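Local atomic coordinates of glycosyl hydrolase family 2, TIM barrel domain protein (Parabacteroides merdae ATCC 43184, PDB entry 6DXU), a protein that probably hydrolyses beta-glucuronides in the human gut, as a bacterial beta-glucuronidase of glycoside hydrolase family 2. Residues T310-K313 and P317-L320; Q415-P420 and D461-A466; K577-M582 and T586-W591. All coordinates share one frame; numbering follows the deposited sequence.

Contact 1 (T310-K313 and P317-L320); sequences TEFK and PFFL
F318 turns the edge of its ring onto a face of F312, and this edge-to-face pair forms the tight side of a short antiparallel beta hairpin. The ring centroids are 4.9 Å apart and the planes meet at 55°. CD1 of F318 stands over the centre of the F312 ring, 3.6 Å from its CZ. With CG anti to the backbone N (chi1 172°), the F318 ring swings across to F312, its partner in a non-hydrogen-bonded pair. T310 packs beside F318 on the same face, its CB 3.9 Å from CE1 of the ring, and its methyl CG2 meets CD1 of L320. A beta-branched threonine suits an extended strand, and its carbon side is what the ring needs. F312, F318 and L320 are buried: F318 rests on L327, F312 on I424 and T586, and T310 on I423, so the hairpin packs against the N-terminal ends of the TIM-barrel strands.

Between the strands, E311 and F319 make the hydrogen-bonded pair, with E311 N to F319 O at 2.9 Å and F319 N to E311 O at 2.8 Å. K313 N continues the ladder to P317 O; proline, which lacks an N-H, spends only its carbonyl here.

The other face is more open, with E311, K313 and F319 partly exposed, yet its lysine-ring contact is close. K313, bent at its second torsion, lays CE over one face of the F319 ring, 3.4 Å from CE2. Its NZ is 4.7 Å from the ring centroid and 9° off the normal, a cation-pi contact. The same ammonium makes a salt bridge to E311, weak as a hydrogen bond, with NZ 3.3 Å from OE2. The chemistry is thus divided: hydrocarbon rings fix the buried face by shape, while opposite them the lysine charge is probably balanced by the carboxylate and eased by the pi cloud.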
loop_
_atom_site.group_PDB
_atom_site.type_symbol
_atom_site.label_atom_id
_atom_site.label_comp_id
_atom_site.label_asym_id
_atom_site.label_seq_id
_atom_site.Cartn_x
_atom_site.Cartn_y
_atom_site.Cartn_z
ATOM N N THR D 310 45.816 -2.221 -19.567
ATOM C CA THR D 310 45.410 -0.909 -20.051
ATOM C C THR D 310 45.895 0.161 -19.086
ATOM O O THR D 310 45.956 -0.060 -17.870
ATOM C CB THR D 310 43.872 -0.818 -20.212
ATOM O OG1 THR D 310 43.248 -1.004 -18.941
ATOM C CG2 THR D 310 43.376 -1.883 -21.161
ATOM N N GLU D 311 46.247 1.331 -19.626
ATOM C CA GLU D 311 46.693 2.417 -18.761
ATOM C C GLU D 311 46.401 3.767 -19.400
ATOM O O GLU D 311 46.784 4.007 -20.544
ATOM C CB GLU D 311 48.195 2.309 -18.456
ATOM C CG GLU D 311 48.690 3.421 -17.532
ATOM C CD GLU D 311 50.187 3.349 -17.241
ATOM O OE1 GLU D 311 50.874 2.472 -17.807
ATOM O OE2 GLU D 311 50.668 4.172 -16.436
ATOM N N PHE D 312 45.730 4.643 -18.654
ATOM C CA PHE D 312 45.559 6.040 -19.031
ATOM C C PHE D 312 46.662 6.833 -18.337
ATOM O O PHE D 312 46.794 6.761 -17.113
ATOM C CB PHE D 312 44.183 6.568 -18.611
ATOM C CG PHE D 312 43.056 6.098 -19.490
ATOM C CD1 PHE D 312 42.652 6.863 -20.576
ATOM C CD2 PHE D 312 42.424 4.886 -19.244
ATOM C CE1 PHE D 312 41.620 6.433 -21.416
ATOM C CE2 PHE D 312 41.395 4.441 -20.075
ATOM C CZ PHE D 312 40.997 5.217 -21.162
ATOM N N LYS D 313 47.446 7.581 -19.107
ATOM C CA LYS D 313 48.532 8.371 -18.535
ATOM C C LYS D 313 48.009 9.709 -18.044
ATOM O O LYS D 313 47.158 10.327 -18.686
ATOM C CB LYS D 313 49.615 8.604 -19.585
ATOM C CG LYS D 313 50.236 7.332 -20.097
ATOM C CD LYS D 313 51.167 6.696 -19.077
ATOM C CE LYS D 313 52.133 5.707 -19.750
ATOM N NZ LYS D 313 52.904 4.930 -18.747
ATOM N N PRO D 317 48.402 10.041 -23.011
ATOM C CA PRO D 317 47.590 9.176 -23.877
ATOM C C PRO D 317 47.243 7.845 -23.235
ATOM O O PRO D 317 47.383 7.653 -22.021
ATOM C CB PRO D 317 48.485 8.988 -25.106
ATOM C CG PRO D 317 49.889 9.040 -24.545
ATOM C CD PRO D 317 49.839 9.963 -23.337
ATOM N N PHE D 318 46.820 6.908 -24.069
ATOM C CA PHE D 318 46.321 5.615 -23.635
ATOM C C PHE D 318 47.264 4.521 -24.106
ATOM O O PHE D 318 47.759 4.562 -25.238
ATOM C CB PHE D 318 44.907 5.381 -24.187
ATOM C CG PHE D 318 44.384 3.991 -23.948
ATOM C CD1 PHE D 318 43.864 3.639 -22.708
ATOM C CD2 PHE D 318 44.395 3.053 -24.968
ATOM C CE1 PHE D 318 43.381 2.360 -22.477
ATOM C CE2 PHE D 318 43.918 1.777 -24.755
ATOM C CZ PHE D 318 43.402 1.430 -23.498
ATOM N N PHE D 319 47.523 3.552 -23.228
ATOM C CA PHE D 319 48.448 2.461 -23.503
ATOM C C PHE D 319 47.729 1.131 -23.390
ATOM O O PHE D 319 47.071 0.862 -22.383
ATOM C CB PHE D 319 49.643 2.473 -22.542
ATOM C CG PHE D 319 50.680 3.504 -22.884
ATOM C CD1 PHE D 319 51.912 3.120 -23.369
ATOM C CD2 PHE D 319 50.416 4.852 -22.740
ATOM C CE1 PHE D 319 52.868 4.065 -23.695
ATOM C CE2 PHE D 319 51.371 5.798 -23.071
ATOM C CZ PHE D 319 52.589 5.403 -23.546
ATOM N N LEU D 320 47.869 0.303 -24.417
ATOM C CA LEU D 320 47.373 -1.070 -24.422
ATOM C C LEU D 320 48.581 -1.995 -24.471
ATOM O O LEU D 320 49.399 -1.894 -25.393
ATOM C CB LEU D 320 46.451 -1.323 -25.618
ATOM C CG LEU D 320 45.926 -2.756 -25.734
ATOM C CD1 LEU D 320 45.045 -3.082 -24.527
ATOM C CD2 LEU D 320 45.172 -2.963 -27.033
#

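Contact 2 (Q415-P420 and D461-A466)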
loop_
_atom_site.group_PDB
_atom_site.type_symbol
_atom_site.label_atom_id
_atom_site.label_comp_id
_atom_site.label_asym_id
_atom_site.label_seq_id
_atom_site.Cartn_x
_atom_site.Cartn_y
_atom_site.Cartn_z
ATOM N N GLN D 415 27.100 -8.166 -15.428
ATOM C CA GLN D 415 26.830 -8.956 -16.624
ATOM C C GLN D 415 27.965 -8.905 -17.644
ATOM O O GLN D 415 28.202 -9.907 -18.318
ATOM C CB GLN D 415 25.522 -8.507 -17.278
ATOM C CG GLN D 415 24.316 -8.927 -16.436
ATOM C CD GLN D 415 23.036 -8.263 -16.857
ATOM O OE1 GLN D 415 22.913 -7.786 -17.980
ATOM N NE2 GLN D 415 22.052 -8.249 -15.949
ATOM N N HIS D 416 28.678 -7.780 -17.775
ATOM C CA HIS D 416 29.703 -7.631 -18.815
ATOM C C HIS D 416 31.124 -7.629 -18.264
ATOM O O HIS D 416 32.069 -7.339 -19.010
ATOM C CB HIS D 416 29.452 -6.356 -19.622
ATOM C CG HIS D 416 28.243 -6.446 -20.498
ATOM N ND1 HIS D 416 27.734 -5.367 -21.192
ATOM C CD2 HIS D 416 27.457 -7.504 -20.812
ATOM C CE1 HIS D 416 26.662 -5.749 -21.863
ATOM N NE2 HIS D 416 26.479 -7.042 -21.663
ATOM N N HIS D 417 31.291 -7.987 -16.989
ATOM C CA HIS D 417 32.596 -7.946 -16.324
ATOM C C HIS D 417 33.671 -8.721 -17.074
ATOM O O HIS D 417 34.844 -8.326 -17.071
ATOM C CB HIS D 417 32.448 -8.524 -14.918
ATOM C CG HIS D 417 33.745 -8.814 -14.239
ATOM N ND1 HIS D 417 34.381 -10.032 -14.348
ATOM C CD2 HIS D 417 34.495 -8.068 -13.392
ATOM C CE1 HIS D 417 35.494 -10.008 -13.634
ATOM N NE2 HIS D 417 35.584 -8.831 -13.038
ATOM N N ASN D 418 33.313 -9.850 -17.678
ATOM C CA ASN D 418 34.346 -10.734 -18.211
ATOM C C ASN D 418 34.869 -10.302 -19.575
ATOM O O ASN D 418 35.871 -10.869 -20.035
ATOM C CB ASN D 418 33.835 -12.182 -18.319
ATOM C CG ASN D 418 33.380 -12.760 -16.976
ATOM O OD1 ASN D 418 33.871 -12.374 -15.917
ATOM N ND2 ASN D 418 32.429 -13.694 -17.027
ATOM N N HIS D 419 34.226 -9.344 -20.246
ATOM C CA HIS D 419 34.646 -8.998 -21.605
ATOM C C HIS D 419 35.969 -8.243 -21.613
ATOM O O HIS D 419 36.026 -7.115 -21.113
ATOM C CB HIS D 419 33.575 -8.157 -22.300
ATOM C CG HIS D 419 32.307 -8.907 -22.537
ATOM N ND1 HIS D 419 32.195 -9.881 -23.505
ATOM C CD2 HIS D 419 31.110 -8.862 -21.902
ATOM C CE1 HIS D 419 30.976 -10.394 -23.465
ATOM N NE2 HIS D 419 30.295 -9.787 -22.510
ATOM N N PRO D 420 37.033 -8.774 -22.218
ATOM C CA PRO D 420 38.289 -8.004 -22.258
ATOM C C PRO D 420 38.162 -6.693 -23.022
ATOM O O PRO D 420 38.931 -5.759 -22.761
ATOM C CB PRO D 420 39.287 -8.971 -22.926
ATOM C CG PRO D 420 38.432 -9.918 -23.702
ATOM C CD PRO D 420 37.166 -10.083 -22.880
ATOM N N ASP D 461 37.295 -2.702 -9.700
ATOM C CA ASP D 461 38.301 -1.648 -9.711
ATOM C C ASP D 461 39.323 -1.813 -10.827
ATOM O O ASP D 461 40.310 -1.072 -10.845
ATOM C CB ASP D 461 39.017 -1.556 -8.357
ATOM C CG ASP D 461 39.964 -2.718 -8.107
ATOM O OD1 ASP D 461 40.860 -2.575 -7.246
ATOM O OD2 ASP D 461 39.861 -3.744 -8.812
ATOM N N THR D 462 39.140 -2.771 -11.734
ATOM C CA THR D 462 40.065 -2.914 -12.851
ATOM C C THR D 462 39.693 -2.027 -14.023
ATOM O O THR D 462 40.411 -2.019 -15.030
ATOM C CB THR D 462 40.135 -4.365 -13.350
ATOM O OG1 THR D 462 38.971 -4.665 -14.140
ATOM C CG2 THR D 462 40.256 -5.342 -12.188
ATOM N N ARG D 463 38.571 -1.317 -13.958
ATOM C CA ARG D 463 38.189 -0.478 -15.081
ATOM C C ARG D 463 37.985 0.959 -14.611
ATOM O O ARG D 463 37.861 1.236 -13.413
ATOM C CB ARG D 463 36.949 -1.057 -15.754
ATOM C CG ARG D 463 37.324 -2.404 -16.403
ATOM C CD ARG D 463 36.145 -2.995 -17.027
ATOM N NE ARG D 463 36.413 -4.139 -17.894
ATOM C CZ ARG D 463 36.197 -5.398 -17.550
ATOM N NH1 ARG D 463 35.740 -5.685 -16.333
ATOM N NH2 ARG D 463 36.381 -6.360 -18.444
ATOM N N MET D 464 38.009 1.878 -15.569
ATOM C CA MET D 464 37.858 3.299 -15.297
ATOM C C MET D 464 36.388 3.705 -15.395
ATOM O O MET D 464 35.637 3.174 -16.212
ATOM C CB MET D 464 38.676 4.127 -16.290
ATOM C CG MET D 464 40.189 3.819 -16.311
ATOM S SD MET D 464 40.945 4.430 -14.789
ATOM C CE MET D 464 41.763 5.889 -15.427
ATOM N N THR D 465 35.983 4.647 -14.547
ATOM C CA THR D 465 34.681 5.285 -14.722
ATOM C C THR D 465 34.825 6.529 -15.595
ATOM O O THR D 465 35.896 7.144 -15.679
ATOM C CB THR D 465 34.046 5.678 -13.380
ATOM O OG1 THR D 465 34.847 6.687 -12.753
ATOM C CG2 THR D 465 33.917 4.475 -12.452
ATOM N N ALA D 466 33.720 6.923 -16.223
ATOM C CA ALA D 466 33.731 8.119 -17.059
ATOM C C ALA D 466 32.335 8.715 -17.144
ATOM O O ALA D 466 31.334 8.038 -16.900
ATOM C CB ALA D 466 34.238 7.824 -18.480
#
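R463 reaches across to the turn at the C-terminal end of helix 399-416 and clasps the carbonyl oxygen of H417 with both terminal nitrogens of its guanidinium. CB heads toward that turn, and the first torsion (chi1 -67°) places CG beside the backbone N. From CG to NE the chain is fully extended, giving the reach that makes arginine fit here. NE is used on the way, donating to V422 O. At the tip, CZ carries NH1 and NH2, which between them reach the H417 and H419 carbonyls. NH1 meets H417 O at 2.9 Å, in the carbonyl plane and on a lone pair, and it also forms a salt bridge with D460. NH2 comes to the same H417 O at 2.8 Å, but from above the carbonyl plane. It leans as well on H419 O, 2.8 Å from NH2, in a weak bond.

The turn itself is a type I beta turn from H416 to H419, in which H419 N bonds to H416 O. The imidazole of H417 stands nearly upright against the guanidinium, the planes 78° apart, with CD2 4.0 Å from NH1. Its ND1 donates in the ring plane to N418 OD1 over 2.9 Å, while N418 ND2 is held by E303. H419 turns its ring nitrogens to D379 and E372.

R463 sits in the short connection from helix 442-459 to strand 464-468 and touches W425 of strand 422-429, so its bonds tie two successive helix-to-strand connections of the TIM barrel together at the N-terminal ends of neighbouring parallel strands.

Contact 3 (K577-M582 and T586-W591)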
loop_
_atom_site.group_PDB
_atom_site.type_symbol
_atom_site.label_atom_id
_atom_site.label_comp_id
_atom_site.label_asym_id
_atom_site.label_seq_id
_atom_site.Cartn_x
_atom_site.Cartn_y
_atom_site.Cartn_z
ATOM N N LYS D 577 43.509 14.061 -39.820
ATOM C CA LYS D 577 44.898 14.433 -40.062
ATOM C C LYS D 577 45.478 15.193 -38.873
ATOM O O LYS D 577 46.665 15.042 -38.564
ATOM C CB LYS D 577 45.022 15.207 -41.371
ATOM C CG LYS D 577 44.483 16.594 -41.367
ATOM C CD LYS D 577 45.611 17.605 -41.392
ATOM C CE LYS D 577 45.059 19.017 -41.487
ATOM N NZ LYS D 577 45.943 20.021 -40.837
ATOM N N GLU D 578 44.649 15.953 -38.154
ATOM C CA GLU D 578 45.115 16.592 -36.925
ATOM C C GLU D 578 45.523 15.559 -35.876
ATOM O O GLU D 578 46.499 15.761 -35.140
ATOM C CB GLU D 578 44.031 17.518 -36.372
ATOM C CG GLU D 578 43.778 18.763 -37.223
ATOM C CD GLU D 578 44.926 19.762 -37.189
ATOM O OE1 GLU D 578 44.790 20.807 -36.504
ATOM O OE2 GLU D 578 45.956 19.500 -37.851
ATOM N N GLN D 579 44.789 14.449 -35.782
ATOM C CA GLN D 579 45.106 13.465 -34.752
ATOM C C GLN D 579 46.469 12.817 -34.965
ATOM O O GLN D 579 47.079 12.348 -33.995
ATOM C CB GLN D 579 44.006 12.405 -34.684
ATOM C CG GLN D 579 42.697 12.976 -34.134
ATOM C CD GLN D 579 41.567 11.967 -34.089
ATOM O OE1 GLN D 579 41.741 10.783 -34.406
ATOM N NE2 GLN D 579 40.392 12.437 -33.688
ATOM N N GLU D 580 46.980 12.803 -36.194
ATOM C CA GLU D 580 48.321 12.263 -36.400
ATOM C C GLU D 580 49.412 13.118 -35.763
ATOM O O GLU D 580 50.551 12.648 -35.640
ATOM C CB GLU D 580 48.584 12.087 -37.901
ATOM C CG GLU D 580 47.666 11.045 -38.536
ATOM C CD GLU D 580 48.007 10.742 -39.982
ATOM O OE1 GLU D 580 49.000 11.296 -40.493
ATOM O OE2 GLU D 580 47.295 9.926 -40.598
ATOM N N THR D 581 49.092 14.340 -35.333
ATOM C CA THR D 581 50.070 15.247 -34.738
ATOM C C THR D 581 49.763 15.559 -33.277
ATOM O O THR D 581 50.207 16.589 -32.760
ATOM C CB THR D 581 50.161 16.542 -35.551
ATOM O OG1 THR D 581 48.959 17.307 -35.386
ATOM C CG2 THR D 581 50.370 16.233 -37.029
ATOM N N MET D 582 48.985 14.708 -32.604
ATOM C CA MET D 582 48.566 14.932 -31.222
ATOM C C MET D 582 49.013 13.719 -30.415
ATOM O O MET D 582 48.199 12.845 -30.076
ATOM C CB MET D 582 47.055 15.149 -31.143
ATOM C CG MET D 582 46.600 16.396 -31.890
ATOM S SD MET D 582 44.839 16.460 -32.316
ATOM C CE MET D 582 44.074 16.820 -30.731
ATOM N N THR D 586 44.604 10.540 -25.887
ATOM C CA THR D 586 44.089 9.188 -25.699
ATOM C C THR D 586 43.391 8.717 -26.966
ATOM O O THR D 586 43.706 7.648 -27.504
ATOM C CB THR D 586 43.126 9.139 -24.519
ATOM O OG1 THR D 586 42.130 10.159 -24.692
ATOM C CG2 THR D 586 43.882 9.326 -23.170
ATOM N N GLY D 587 42.461 9.518 -27.463
ATOM C CA GLY D 587 41.732 9.184 -28.671
ATOM C C GLY D 587 40.402 9.915 -28.693
ATOM O O GLY D 587 40.130 10.784 -27.864
ATOM N N THR D 588 39.591 9.574 -29.695
ATOM C CA THR D 588 38.265 10.164 -29.815
ATOM C C THR D 588 37.290 9.115 -30.323
ATOM O O THR D 588 37.680 8.029 -30.760
ATOM C CB THR D 588 38.212 11.356 -30.779
ATOM O OG1 THR D 588 38.199 10.854 -32.119
ATOM C CG2 THR D 588 39.400 12.307 -30.590
ATOM N N ALA D 589 36.004 9.467 -30.287
ATOM C CA ALA D 589 34.972 8.630 -30.880
ATOM C C ALA D 589 34.004 9.510 -31.662
ATOM O O ALA D 589 33.325 10.365 -31.074
ATOM C CB ALA D 589 34.243 7.817 -29.800
ATOM N N TYR D 590 33.948 9.296 -32.979
ATOM C CA TYR D 590 32.969 9.965 -33.831
ATOM C C TYR D 590 31.548 9.573 -33.414
ATOM O O TYR D 590 31.299 8.433 -33.007
ATOM C CB TYR D 590 33.234 9.582 -35.299
ATOM C CG TYR D 590 32.332 10.315 -36.269
ATOM C CD1 TYR D 590 31.042 9.846 -36.531
ATOM C CD2 TYR D 590 32.749 11.487 -36.897
ATOM C CE1 TYR D 590 30.186 10.533 -37.378
ATOM C CE2 TYR D 590 31.896 12.179 -37.768
ATOM C CZ TYR D 590 30.613 11.693 -37.997
ATOM O OH TYR D 590 29.736 12.368 -38.839
ATOM N N TRP D 591 30.601 10.518 -33.529
ATOM C CA TRP D 591 29.195 10.269 -33.191
ATOM C C TRP D 591 28.283 10.419 -34.407
ATOM O O TRP D 591 28.135 11.539 -34.922
ATOM C CB TRP D 591 28.699 11.218 -32.086
ATOM C CG TRP D 591 27.224 11.025 -31.821
ATOM C CD1 TRP D 591 26.175 11.614 -32.480
ATOM C CD2 TRP D 591 26.638 10.132 -30.858
ATOM N NE1 TRP D 591 24.970 11.147 -31.975
ATOM C CE2 TRP D 591 25.231 10.247 -30.974
ATOM C CE3 TRP D 591 27.166 9.273 -29.892
ATOM C CZ2 TRP D 591 24.356 9.517 -30.173
ATOM C CZ3 TRP D 591 26.287 8.544 -29.089
ATOM C CH2 TRP D 591 24.898 8.678 -29.236
HETATM O O HOH W 1 40.036 8.980 -33.047
#
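Q579 and T588 approach from opposite directions, the glutamine reaching out from the end of helix 565-579 and the threonine projecting from strand 587-589. Their meeting point is a hydrogen bond from Q579 NE2 to T588 OG1, 3.1 Å long and bent to 141° at the hydrogen. The glutamine chain is extended beyond CG, so the amide is carried well clear of the helix backbone and presents its nitrogen end to the threonine. The hydroxyl lies 25° out of the amide plane, and the methyl CG2 of T588 is beside the same nitrogen, 3.3 Å from NE2. The first torsion of T588 (chi1 78°) places OG1 between its own N and carbonyl carbon, facing the amide. A water bridges the two side chains, 2.8 Å from Q579 OE1 and 2.8 Å from T588 OG1.

Strand 587-589 runs parallel to strands 512-513 and 323-331 and joins the end of the TIM barrel sheet back to its beginning; the contact therefore connects an outer helix with the strand that directly follows it. Both polar groups have further partners, NE2 donating to Y496 OH and OG1 accepting from W515 NE1. With an alanine at Q579, the Y496 and T588 hydroxyls would probably each lose an amide donor, and the water one of its anchors. The helix runs on from Q579 into a type I turn that ends at M582, while T588 also packs on Y496 of helix 496-504 and on H512 of the adjoining strand.

Following the chain, contact 1 comes first and closes a hairpin with three residues between its segments. Contact 2 then closes a loop of forty residues that holds strand 422-429 and helix 442-459, and contact 3 closes another short link, from helix 565-579 into strand 587-589. The three loops follow one another in series; none nests in or crosses another. All three reach the TIM-barrel sheet. The hairpin is the hub: F312 CD2 packs 3.8 Å from M464 CG of contact 2, and P317 C lies 3.7 Å from T586 CG2 of contact 3. Contacts 2 and 3 do not touch, their nearest atoms being about 9 Å apart.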